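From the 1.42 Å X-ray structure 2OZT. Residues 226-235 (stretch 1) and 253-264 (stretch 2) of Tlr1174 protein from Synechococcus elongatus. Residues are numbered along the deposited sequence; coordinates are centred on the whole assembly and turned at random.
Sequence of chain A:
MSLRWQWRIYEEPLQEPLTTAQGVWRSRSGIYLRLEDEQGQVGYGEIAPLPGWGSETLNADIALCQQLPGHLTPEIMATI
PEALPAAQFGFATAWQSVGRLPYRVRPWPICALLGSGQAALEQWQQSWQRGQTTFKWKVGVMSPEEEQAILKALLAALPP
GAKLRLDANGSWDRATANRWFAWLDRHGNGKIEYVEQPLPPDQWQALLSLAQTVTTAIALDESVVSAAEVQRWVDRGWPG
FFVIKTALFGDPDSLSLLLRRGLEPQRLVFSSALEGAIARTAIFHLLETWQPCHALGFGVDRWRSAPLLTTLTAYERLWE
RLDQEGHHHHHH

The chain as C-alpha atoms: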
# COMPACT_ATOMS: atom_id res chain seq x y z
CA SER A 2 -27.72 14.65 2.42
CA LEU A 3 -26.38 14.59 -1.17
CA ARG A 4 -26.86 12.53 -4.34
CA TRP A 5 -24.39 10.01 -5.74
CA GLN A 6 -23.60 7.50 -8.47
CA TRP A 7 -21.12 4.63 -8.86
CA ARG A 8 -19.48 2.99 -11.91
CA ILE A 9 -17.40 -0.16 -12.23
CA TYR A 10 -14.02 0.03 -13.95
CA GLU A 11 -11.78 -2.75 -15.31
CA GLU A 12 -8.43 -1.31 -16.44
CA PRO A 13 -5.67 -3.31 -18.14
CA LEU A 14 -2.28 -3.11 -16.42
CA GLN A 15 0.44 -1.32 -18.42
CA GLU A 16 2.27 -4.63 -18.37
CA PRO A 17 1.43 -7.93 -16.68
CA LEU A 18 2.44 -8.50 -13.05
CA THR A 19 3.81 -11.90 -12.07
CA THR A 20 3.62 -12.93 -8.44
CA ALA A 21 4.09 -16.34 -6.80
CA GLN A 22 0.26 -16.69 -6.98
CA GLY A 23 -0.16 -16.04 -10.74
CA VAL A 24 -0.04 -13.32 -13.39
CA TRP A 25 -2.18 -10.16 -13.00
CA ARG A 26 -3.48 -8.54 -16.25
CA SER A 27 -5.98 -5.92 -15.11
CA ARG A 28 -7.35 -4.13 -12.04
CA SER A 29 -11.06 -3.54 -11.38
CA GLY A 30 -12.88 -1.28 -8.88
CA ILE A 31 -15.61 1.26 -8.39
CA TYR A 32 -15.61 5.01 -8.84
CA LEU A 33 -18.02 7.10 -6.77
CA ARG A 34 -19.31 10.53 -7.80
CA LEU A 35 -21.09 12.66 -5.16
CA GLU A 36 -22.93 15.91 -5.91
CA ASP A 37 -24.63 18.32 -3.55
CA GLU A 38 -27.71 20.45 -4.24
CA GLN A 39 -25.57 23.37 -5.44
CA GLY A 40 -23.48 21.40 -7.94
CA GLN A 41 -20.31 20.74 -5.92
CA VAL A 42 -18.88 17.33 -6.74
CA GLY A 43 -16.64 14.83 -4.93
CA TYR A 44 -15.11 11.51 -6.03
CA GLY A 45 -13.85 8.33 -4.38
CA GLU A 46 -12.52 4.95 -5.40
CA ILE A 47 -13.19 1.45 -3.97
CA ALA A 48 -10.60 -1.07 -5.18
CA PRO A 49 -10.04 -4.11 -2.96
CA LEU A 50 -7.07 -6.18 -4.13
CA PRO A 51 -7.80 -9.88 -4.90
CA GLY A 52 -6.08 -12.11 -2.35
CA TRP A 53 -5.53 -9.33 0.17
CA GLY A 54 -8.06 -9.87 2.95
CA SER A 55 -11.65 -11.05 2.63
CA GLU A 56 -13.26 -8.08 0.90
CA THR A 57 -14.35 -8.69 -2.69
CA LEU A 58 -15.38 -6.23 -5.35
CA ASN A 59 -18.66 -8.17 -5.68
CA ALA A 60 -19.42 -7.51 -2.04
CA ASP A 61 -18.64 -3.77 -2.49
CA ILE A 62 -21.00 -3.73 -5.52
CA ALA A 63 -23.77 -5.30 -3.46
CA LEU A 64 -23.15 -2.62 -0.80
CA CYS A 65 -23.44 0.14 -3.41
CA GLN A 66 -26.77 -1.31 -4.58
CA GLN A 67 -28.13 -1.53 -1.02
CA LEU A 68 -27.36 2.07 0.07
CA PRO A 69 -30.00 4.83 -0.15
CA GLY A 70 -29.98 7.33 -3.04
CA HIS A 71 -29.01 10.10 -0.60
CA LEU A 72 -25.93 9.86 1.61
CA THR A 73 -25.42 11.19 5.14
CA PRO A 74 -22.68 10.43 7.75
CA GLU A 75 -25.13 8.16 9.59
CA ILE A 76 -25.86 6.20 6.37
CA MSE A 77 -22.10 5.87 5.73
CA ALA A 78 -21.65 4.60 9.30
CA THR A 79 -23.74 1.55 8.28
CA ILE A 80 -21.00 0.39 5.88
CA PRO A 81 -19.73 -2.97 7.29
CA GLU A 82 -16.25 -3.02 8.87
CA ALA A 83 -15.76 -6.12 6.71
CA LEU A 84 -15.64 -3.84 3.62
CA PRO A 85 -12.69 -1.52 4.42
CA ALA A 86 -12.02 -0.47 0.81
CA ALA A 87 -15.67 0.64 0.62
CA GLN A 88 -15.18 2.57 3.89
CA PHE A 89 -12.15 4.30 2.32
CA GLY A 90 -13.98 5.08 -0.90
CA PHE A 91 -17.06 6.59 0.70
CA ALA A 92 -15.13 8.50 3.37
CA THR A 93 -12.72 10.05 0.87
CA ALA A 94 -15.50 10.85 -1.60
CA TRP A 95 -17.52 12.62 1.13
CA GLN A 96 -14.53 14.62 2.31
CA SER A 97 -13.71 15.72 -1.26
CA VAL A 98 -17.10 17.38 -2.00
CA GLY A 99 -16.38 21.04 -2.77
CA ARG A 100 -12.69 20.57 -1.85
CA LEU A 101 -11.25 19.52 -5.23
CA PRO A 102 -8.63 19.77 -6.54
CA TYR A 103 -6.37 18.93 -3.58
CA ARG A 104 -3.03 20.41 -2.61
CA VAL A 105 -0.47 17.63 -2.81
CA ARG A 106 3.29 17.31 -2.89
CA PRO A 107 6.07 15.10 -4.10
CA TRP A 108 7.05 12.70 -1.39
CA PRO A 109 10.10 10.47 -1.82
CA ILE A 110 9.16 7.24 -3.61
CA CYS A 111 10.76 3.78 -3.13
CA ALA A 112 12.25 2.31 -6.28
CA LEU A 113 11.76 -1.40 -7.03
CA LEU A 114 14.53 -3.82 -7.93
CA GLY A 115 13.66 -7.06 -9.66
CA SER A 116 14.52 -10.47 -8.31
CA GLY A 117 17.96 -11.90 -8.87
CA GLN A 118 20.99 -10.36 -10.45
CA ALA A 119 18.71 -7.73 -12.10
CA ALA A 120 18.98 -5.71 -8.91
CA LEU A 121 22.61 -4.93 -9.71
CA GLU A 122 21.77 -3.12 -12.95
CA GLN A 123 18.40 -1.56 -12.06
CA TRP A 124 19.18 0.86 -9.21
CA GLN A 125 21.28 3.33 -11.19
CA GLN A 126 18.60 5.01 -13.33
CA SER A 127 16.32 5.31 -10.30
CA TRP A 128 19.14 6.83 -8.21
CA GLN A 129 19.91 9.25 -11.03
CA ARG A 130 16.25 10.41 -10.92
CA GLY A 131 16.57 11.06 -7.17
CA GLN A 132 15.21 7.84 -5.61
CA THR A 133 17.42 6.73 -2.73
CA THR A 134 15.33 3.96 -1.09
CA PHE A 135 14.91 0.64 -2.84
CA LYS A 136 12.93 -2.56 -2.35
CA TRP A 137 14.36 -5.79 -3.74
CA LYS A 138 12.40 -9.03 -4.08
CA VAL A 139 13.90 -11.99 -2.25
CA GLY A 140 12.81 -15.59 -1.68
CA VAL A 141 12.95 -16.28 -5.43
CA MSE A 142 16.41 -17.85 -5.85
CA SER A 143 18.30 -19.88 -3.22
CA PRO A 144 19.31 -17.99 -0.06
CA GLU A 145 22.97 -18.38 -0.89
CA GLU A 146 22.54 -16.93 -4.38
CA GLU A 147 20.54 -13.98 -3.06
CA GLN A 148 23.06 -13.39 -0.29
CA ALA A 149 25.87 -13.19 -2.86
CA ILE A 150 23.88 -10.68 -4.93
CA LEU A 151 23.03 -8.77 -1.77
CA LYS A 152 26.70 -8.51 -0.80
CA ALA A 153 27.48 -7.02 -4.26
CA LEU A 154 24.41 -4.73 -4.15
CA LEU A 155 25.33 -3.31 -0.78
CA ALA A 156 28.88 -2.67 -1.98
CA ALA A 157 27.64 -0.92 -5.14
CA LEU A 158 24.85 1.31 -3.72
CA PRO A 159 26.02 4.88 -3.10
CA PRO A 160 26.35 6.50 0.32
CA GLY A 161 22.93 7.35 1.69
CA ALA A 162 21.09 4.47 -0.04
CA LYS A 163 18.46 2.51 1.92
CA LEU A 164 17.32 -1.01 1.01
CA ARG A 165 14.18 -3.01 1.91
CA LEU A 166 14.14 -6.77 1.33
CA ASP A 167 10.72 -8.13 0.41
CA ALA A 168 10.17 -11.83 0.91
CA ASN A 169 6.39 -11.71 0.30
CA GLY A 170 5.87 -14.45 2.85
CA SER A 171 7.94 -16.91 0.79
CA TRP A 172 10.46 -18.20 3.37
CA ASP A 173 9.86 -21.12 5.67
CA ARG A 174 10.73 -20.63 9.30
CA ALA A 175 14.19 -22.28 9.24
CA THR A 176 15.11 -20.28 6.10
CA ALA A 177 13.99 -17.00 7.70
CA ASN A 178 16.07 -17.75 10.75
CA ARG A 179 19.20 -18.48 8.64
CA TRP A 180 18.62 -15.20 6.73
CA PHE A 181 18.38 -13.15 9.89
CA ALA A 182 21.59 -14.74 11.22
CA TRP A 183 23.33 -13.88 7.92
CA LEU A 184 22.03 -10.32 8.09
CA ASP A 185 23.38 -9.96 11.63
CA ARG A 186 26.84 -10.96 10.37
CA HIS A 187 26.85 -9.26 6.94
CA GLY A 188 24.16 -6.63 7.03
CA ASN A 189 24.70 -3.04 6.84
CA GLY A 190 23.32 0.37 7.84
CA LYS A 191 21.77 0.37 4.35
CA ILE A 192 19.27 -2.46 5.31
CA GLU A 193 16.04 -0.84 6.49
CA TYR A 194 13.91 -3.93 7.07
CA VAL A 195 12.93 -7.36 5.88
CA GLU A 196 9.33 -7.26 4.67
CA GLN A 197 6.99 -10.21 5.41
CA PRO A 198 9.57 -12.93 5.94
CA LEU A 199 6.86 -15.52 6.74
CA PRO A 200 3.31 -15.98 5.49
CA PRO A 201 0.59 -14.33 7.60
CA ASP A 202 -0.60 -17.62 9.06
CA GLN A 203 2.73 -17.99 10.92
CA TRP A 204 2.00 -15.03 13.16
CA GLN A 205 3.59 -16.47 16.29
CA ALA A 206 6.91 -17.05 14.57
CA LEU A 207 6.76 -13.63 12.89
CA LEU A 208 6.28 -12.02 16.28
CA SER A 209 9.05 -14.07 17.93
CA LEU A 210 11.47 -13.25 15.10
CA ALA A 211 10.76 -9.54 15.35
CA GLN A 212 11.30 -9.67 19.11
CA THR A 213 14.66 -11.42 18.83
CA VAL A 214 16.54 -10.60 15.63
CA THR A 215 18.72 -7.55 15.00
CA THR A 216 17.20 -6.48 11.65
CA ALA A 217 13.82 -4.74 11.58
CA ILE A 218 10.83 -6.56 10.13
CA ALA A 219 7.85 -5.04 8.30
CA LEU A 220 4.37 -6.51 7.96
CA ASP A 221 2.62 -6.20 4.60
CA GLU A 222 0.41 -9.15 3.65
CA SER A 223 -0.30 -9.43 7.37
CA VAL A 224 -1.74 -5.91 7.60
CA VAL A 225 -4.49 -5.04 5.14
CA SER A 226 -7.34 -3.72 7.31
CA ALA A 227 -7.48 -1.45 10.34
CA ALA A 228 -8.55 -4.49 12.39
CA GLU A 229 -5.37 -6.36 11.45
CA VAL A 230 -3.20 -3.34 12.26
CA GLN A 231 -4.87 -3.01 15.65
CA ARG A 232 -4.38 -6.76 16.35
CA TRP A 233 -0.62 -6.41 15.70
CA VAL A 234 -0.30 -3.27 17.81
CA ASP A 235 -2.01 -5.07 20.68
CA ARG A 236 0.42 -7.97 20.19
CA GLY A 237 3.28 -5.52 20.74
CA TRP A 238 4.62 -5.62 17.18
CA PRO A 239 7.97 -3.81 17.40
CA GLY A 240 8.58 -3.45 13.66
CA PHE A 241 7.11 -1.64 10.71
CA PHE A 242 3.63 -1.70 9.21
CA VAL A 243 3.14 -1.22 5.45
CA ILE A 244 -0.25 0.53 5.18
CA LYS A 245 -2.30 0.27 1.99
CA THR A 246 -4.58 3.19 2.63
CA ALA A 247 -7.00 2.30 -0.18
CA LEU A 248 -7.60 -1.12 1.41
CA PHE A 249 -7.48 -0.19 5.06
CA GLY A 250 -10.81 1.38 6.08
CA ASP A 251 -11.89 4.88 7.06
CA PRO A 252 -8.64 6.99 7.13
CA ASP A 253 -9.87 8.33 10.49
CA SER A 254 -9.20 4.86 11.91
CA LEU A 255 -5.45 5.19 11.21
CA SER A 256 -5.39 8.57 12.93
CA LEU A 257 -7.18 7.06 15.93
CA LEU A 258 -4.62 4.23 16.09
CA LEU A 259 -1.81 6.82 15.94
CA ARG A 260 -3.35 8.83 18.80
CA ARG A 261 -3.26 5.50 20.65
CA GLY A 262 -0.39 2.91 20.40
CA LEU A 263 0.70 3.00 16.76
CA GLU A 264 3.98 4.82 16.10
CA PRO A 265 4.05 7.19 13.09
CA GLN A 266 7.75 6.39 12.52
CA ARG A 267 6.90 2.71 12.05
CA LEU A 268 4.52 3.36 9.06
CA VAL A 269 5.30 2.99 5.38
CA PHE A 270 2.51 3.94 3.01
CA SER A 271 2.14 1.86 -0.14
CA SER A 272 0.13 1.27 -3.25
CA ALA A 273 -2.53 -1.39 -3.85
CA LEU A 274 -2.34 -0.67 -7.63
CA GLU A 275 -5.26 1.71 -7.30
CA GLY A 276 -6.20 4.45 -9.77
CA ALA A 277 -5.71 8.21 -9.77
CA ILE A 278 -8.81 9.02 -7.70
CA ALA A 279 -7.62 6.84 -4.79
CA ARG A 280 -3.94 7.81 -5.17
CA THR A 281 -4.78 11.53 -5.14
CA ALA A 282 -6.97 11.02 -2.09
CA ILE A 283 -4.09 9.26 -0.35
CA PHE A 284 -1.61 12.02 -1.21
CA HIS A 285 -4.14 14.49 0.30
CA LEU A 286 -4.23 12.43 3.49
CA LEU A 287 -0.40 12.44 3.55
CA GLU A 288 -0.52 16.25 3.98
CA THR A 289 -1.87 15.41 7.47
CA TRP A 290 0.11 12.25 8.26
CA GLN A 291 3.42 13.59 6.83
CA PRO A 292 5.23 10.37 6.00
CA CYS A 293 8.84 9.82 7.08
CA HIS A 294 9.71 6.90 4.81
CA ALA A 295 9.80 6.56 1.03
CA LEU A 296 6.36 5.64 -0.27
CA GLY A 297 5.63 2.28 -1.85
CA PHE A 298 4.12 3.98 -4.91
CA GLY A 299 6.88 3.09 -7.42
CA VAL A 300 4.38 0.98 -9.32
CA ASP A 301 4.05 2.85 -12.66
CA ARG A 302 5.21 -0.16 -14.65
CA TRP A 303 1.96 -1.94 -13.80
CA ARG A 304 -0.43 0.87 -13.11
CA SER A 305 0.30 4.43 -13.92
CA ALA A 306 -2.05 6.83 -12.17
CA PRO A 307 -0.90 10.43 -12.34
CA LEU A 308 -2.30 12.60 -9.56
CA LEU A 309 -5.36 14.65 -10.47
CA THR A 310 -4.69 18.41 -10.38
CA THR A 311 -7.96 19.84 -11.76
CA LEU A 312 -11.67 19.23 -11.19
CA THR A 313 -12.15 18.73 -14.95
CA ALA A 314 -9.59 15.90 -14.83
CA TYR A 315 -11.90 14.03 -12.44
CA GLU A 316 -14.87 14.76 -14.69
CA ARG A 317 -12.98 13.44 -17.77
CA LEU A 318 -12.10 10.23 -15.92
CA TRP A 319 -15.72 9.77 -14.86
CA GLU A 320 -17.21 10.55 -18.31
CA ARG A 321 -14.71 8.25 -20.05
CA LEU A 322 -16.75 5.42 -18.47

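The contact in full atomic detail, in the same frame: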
# COMPACT_ATOMS: atom_id res chain seq x y z
N SER A 226 -6.27 -4.52 6.70
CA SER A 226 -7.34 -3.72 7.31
C SER A 226 -6.93 -3.07 8.62
O SER A 226 -5.95 -3.50 9.27
CB SER A 226 -8.55 -4.61 7.58
OG SER A 226 -8.22 -5.55 8.62
N ALA A 227 -7.67 -2.03 9.02
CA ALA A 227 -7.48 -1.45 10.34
C ALA A 227 -7.53 -2.50 11.46
O ALA A 227 -6.74 -2.45 12.43
CB ALA A 227 -8.54 -0.36 10.57
N ALA A 228 -8.46 -3.45 11.34
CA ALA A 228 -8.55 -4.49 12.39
C ALA A 228 -7.27 -5.30 12.54
O ALA A 228 -6.88 -5.63 13.66
CB ALA A 228 -9.75 -5.40 12.15
N GLU A 229 -6.62 -5.61 11.42
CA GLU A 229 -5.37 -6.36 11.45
C GLU A 229 -4.27 -5.50 12.03
O GLU A 229 -3.45 -6.00 12.81
CB GLU A 229 -4.98 -6.81 10.04
CG GLU A 229 -5.90 -7.93 9.55
CD GLU A 229 -5.56 -8.40 8.15
OE1 GLU A 229 -5.31 -7.55 7.29
OE2 GLU A 229 -5.55 -9.62 7.89
N VAL A 230 -4.19 -4.23 11.65
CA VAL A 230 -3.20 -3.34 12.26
C VAL A 230 -3.37 -3.28 13.77
O VAL A 230 -2.40 -3.41 14.53
CB VAL A 230 -3.24 -1.91 11.65
CG1 VAL A 230 -2.25 -0.97 12.35
CG2 VAL A 230 -2.92 -1.97 10.11
N GLN A 231 -4.62 -3.08 14.21
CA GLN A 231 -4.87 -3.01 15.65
C GLN A 231 -4.47 -4.31 16.34
O GLN A 231 -3.89 -4.26 17.44
CB GLN A 231 -6.35 -2.69 15.92
CG GLN A 231 -6.65 -2.63 17.42
CD GLN A 231 -8.05 -2.27 17.72
OE1 GLN A 231 -8.42 -1.09 17.63
NE2 GLN A 231 -8.84 -3.26 18.13
N ARG A 232 -4.80 -5.47 15.75
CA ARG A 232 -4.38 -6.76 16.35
C ARG A 232 -2.85 -6.84 16.57
O ARG A 232 -2.36 -7.31 17.63
CB ARG A 232 -4.88 -7.92 15.49
CG ARG A 232 -4.48 -9.31 15.97
CD ARG A 232 -5.17 -10.39 15.11
NE ARG A 232 -6.64 -10.33 15.27
CZ ARG A 232 -7.50 -9.95 14.33
NH1 ARG A 232 -7.09 -9.62 13.12
NH2 ARG A 232 -8.81 -9.90 14.61
N TRP A 233 -2.09 -6.34 15.60
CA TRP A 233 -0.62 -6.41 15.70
C TRP A 233 -0.06 -5.39 16.69
O TRP A 233 0.91 -5.64 17.39
CB TRP A 233 -0.02 -6.27 14.32
CG TRP A 233 -0.03 -7.58 13.58
CD1 TRP A 233 -0.85 -7.98 12.56
CD2 TRP A 233 0.83 -8.69 13.87
NE1 TRP A 233 -0.52 -9.27 12.16
CE2 TRP A 233 0.52 -9.71 12.95
CE3 TRP A 233 1.87 -8.89 14.79
CZ2 TRP A 233 1.18 -10.93 12.93
CZ3 TRP A 233 2.55 -10.09 14.76
CH2 TRP A 233 2.20 -11.10 13.85
N VAL A 234 -0.69 -4.22 16.77
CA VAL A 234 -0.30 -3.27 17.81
C VAL A 234 -0.52 -3.90 19.18
O VAL A 234 0.31 -3.75 20.08
CB VAL A 234 -1.16 -2.00 17.70
CG1 VAL A 234 -0.98 -1.12 18.89
CG2 VAL A 234 -0.80 -1.22 16.39
N ASP A 235 -1.66 -4.54 19.35
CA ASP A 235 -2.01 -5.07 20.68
C ASP A 235 -1.14 -6.28 21.01
O ASP A 235 -1.00 -6.62 22.20
CB ASP A 235 -3.52 -5.36 20.80
CG ASP A 235 -4.37 -4.10 20.76
OD1 ASP A 235 -3.86 -2.99 21.02
OD2 ASP A 235 -5.58 -4.23 20.49
N ASP A 253 -9.80 7.87 9.09
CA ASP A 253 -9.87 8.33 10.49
C ASP A 253 -9.48 7.23 11.45
O ASP A 253 -9.00 7.50 12.56
CB ASP A 253 -11.26 8.86 10.85
CG ASP A 253 -11.53 10.24 10.31
OD1 ASP A 253 -10.60 10.93 9.84
OD2 ASP A 253 -12.73 10.65 10.36
N SER A 254 -9.64 5.97 11.04
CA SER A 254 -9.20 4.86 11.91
C SER A 254 -7.67 4.77 12.06
O SER A 254 -7.19 4.36 13.11
CB SER A 254 -9.74 3.52 11.41
OG SER A 254 -11.16 3.47 11.47
N LEU A 255 -6.92 5.20 11.05
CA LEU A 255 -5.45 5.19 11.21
C LEU A 255 -5.09 6.31 12.17
O LEU A 255 -4.31 6.14 13.07
CB LEU A 255 -4.80 5.41 9.84
CG LEU A 255 -3.28 5.26 9.96
CD1 LEU A 255 -2.82 3.83 10.31
CD2 LEU A 255 -2.64 5.68 8.67
N SER A 256 -5.70 7.47 12.02
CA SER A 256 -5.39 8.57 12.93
C SER A 256 -5.70 8.21 14.38
O SER A 256 -4.97 8.61 15.29
CB SER A 256 -6.20 9.81 12.54
OG SER A 256 -5.80 10.25 11.26
N LEU A 257 -6.84 7.54 14.59
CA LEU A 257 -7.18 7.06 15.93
C LEU A 257 -6.12 6.10 16.48
O LEU A 257 -5.70 6.26 17.65
CB LEU A 257 -8.56 6.41 15.91
CG LEU A 257 -9.06 5.95 17.28
CD1 LEU A 257 -9.15 7.17 18.20
CD2 LEU A 257 -10.44 5.37 17.04
N LEU A 258 -5.68 5.14 15.67
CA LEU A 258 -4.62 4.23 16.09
C LEU A 258 -3.35 4.98 16.46
O LEU A 258 -2.69 4.64 17.44
CB LEU A 258 -4.33 3.19 15.00
CG LEU A 258 -5.28 2.01 14.90
CD1 LEU A 258 -5.16 1.30 13.56
CD2 LEU A 258 -5.01 1.04 16.06
N LEU A 259 -3.01 6.00 15.68
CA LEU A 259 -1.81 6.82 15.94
C LEU A 259 -1.92 7.62 17.23
O LEU A 259 -0.91 7.83 17.91
CB LEU A 259 -1.53 7.75 14.76
CG LEU A 259 -1.12 7.04 13.48
CD1 LEU A 259 -1.21 7.94 12.25
CD2 LEU A 259 0.34 6.52 13.65
N ARG A 260 -3.11 8.12 17.53
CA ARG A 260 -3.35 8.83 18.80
C ARG A 260 -3.18 7.88 19.97
O ARG A 260 -2.76 8.30 21.07
CB ARG A 260 -4.73 9.48 18.81
CG ARG A 260 -4.80 10.68 17.90
CD ARG A 260 -6.04 11.54 18.10
NE ARG A 260 -6.09 12.47 16.98
CZ ARG A 260 -6.81 12.29 15.88
NH1 ARG A 260 -7.60 11.23 15.76
NH2 ARG A 260 -6.76 13.19 14.92
N ARG A 261 -3.52 6.61 19.73
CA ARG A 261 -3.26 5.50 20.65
C ARG A 261 -1.84 4.89 20.38
O ARG A 261 -0.87 5.64 20.21
CB ARG A 261 -4.42 4.48 20.57
CG ARG A 261 -5.81 5.13 20.80
CD ARG A 261 -6.97 4.17 20.53
NE ARG A 261 -8.27 4.75 20.91
CZ ARG A 261 -9.45 4.25 20.53
NH1 ARG A 261 -9.53 3.17 19.74
NH2 ARG A 261 -10.57 4.84 20.94
N GLY A 262 -1.71 3.57 20.32
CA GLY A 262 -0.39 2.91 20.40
C GLY A 262 0.46 2.76 19.14
O GLY A 262 1.60 2.28 19.19
N LEU A 263 -0.06 3.18 17.99
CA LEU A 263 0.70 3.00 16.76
C LEU A 263 1.69 4.13 16.58
O LEU A 263 1.36 5.30 16.75
CB LEU A 263 -0.29 2.94 15.60
CG LEU A 263 0.24 2.65 14.21
CD1 LEU A 263 0.82 1.22 14.10
CD2 LEU A 263 -0.88 2.82 13.22
N GLU A 264 2.94 3.79 16.27
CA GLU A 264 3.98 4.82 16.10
C GLU A 264 4.08 5.33 14.66
O GLU A 264 4.29 4.53 13.74
CB GLU A 264 5.34 4.23 16.46
CG GLU A 264 5.47 3.83 17.92
CD GLU A 264 5.53 5.03 18.84
OE1 GLU A 264 5.86 6.15 18.38
OE2 GLU A 264 5.24 4.85 20.05
O HOH W 1 -7.92 2.34 17.78

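Two helices can lie almost parallel, N-to-C directions only 11° apart, without a single direct hydrogen bond between them, and helices 227-235 and 253-260 of Tlr1174, the second of which begins earlier in the chain, illustrate how. Each helix spends its backbone polarity internally, through i-to-i+4 bonds such as Gln231 N to Ala227 O (2.8 Å) and Leu259 N to Leu255 O (2.9 Å), and the contact is made largely by side chains. Ser226 caps the first helix, its OG accepting from Glu229 N (3.2 Å); in return Ser226 N donates to Glu229 OE1 (3.2 Å).

The axes come no closer than 10.7 Å. Near the start of the first helix Ala227 CB lies 4.1 Å from Ser254 CB. One turn on, Leu258 points toward the first helix; its CD1 packs 3.9 Å from Val230 CG1, and its CD2 reaches 4.0 Å from Gln231 CB, the aliphatic root of a polar side chain. Beyond the second helix the chain turns back, with Leu263 N bonded to Leu258 O (3.1 Å), and Leu263 CD1 meets Val234 CG2 at 3.7 Å. Gly262 lies against Val234 too, where even a CB would be tight. At the exposed margin, one water bridges polar ends, accepting from Arg261 NH1 (2.7 Å) and donating weakly to Gln231 OE1 (3.5 Å).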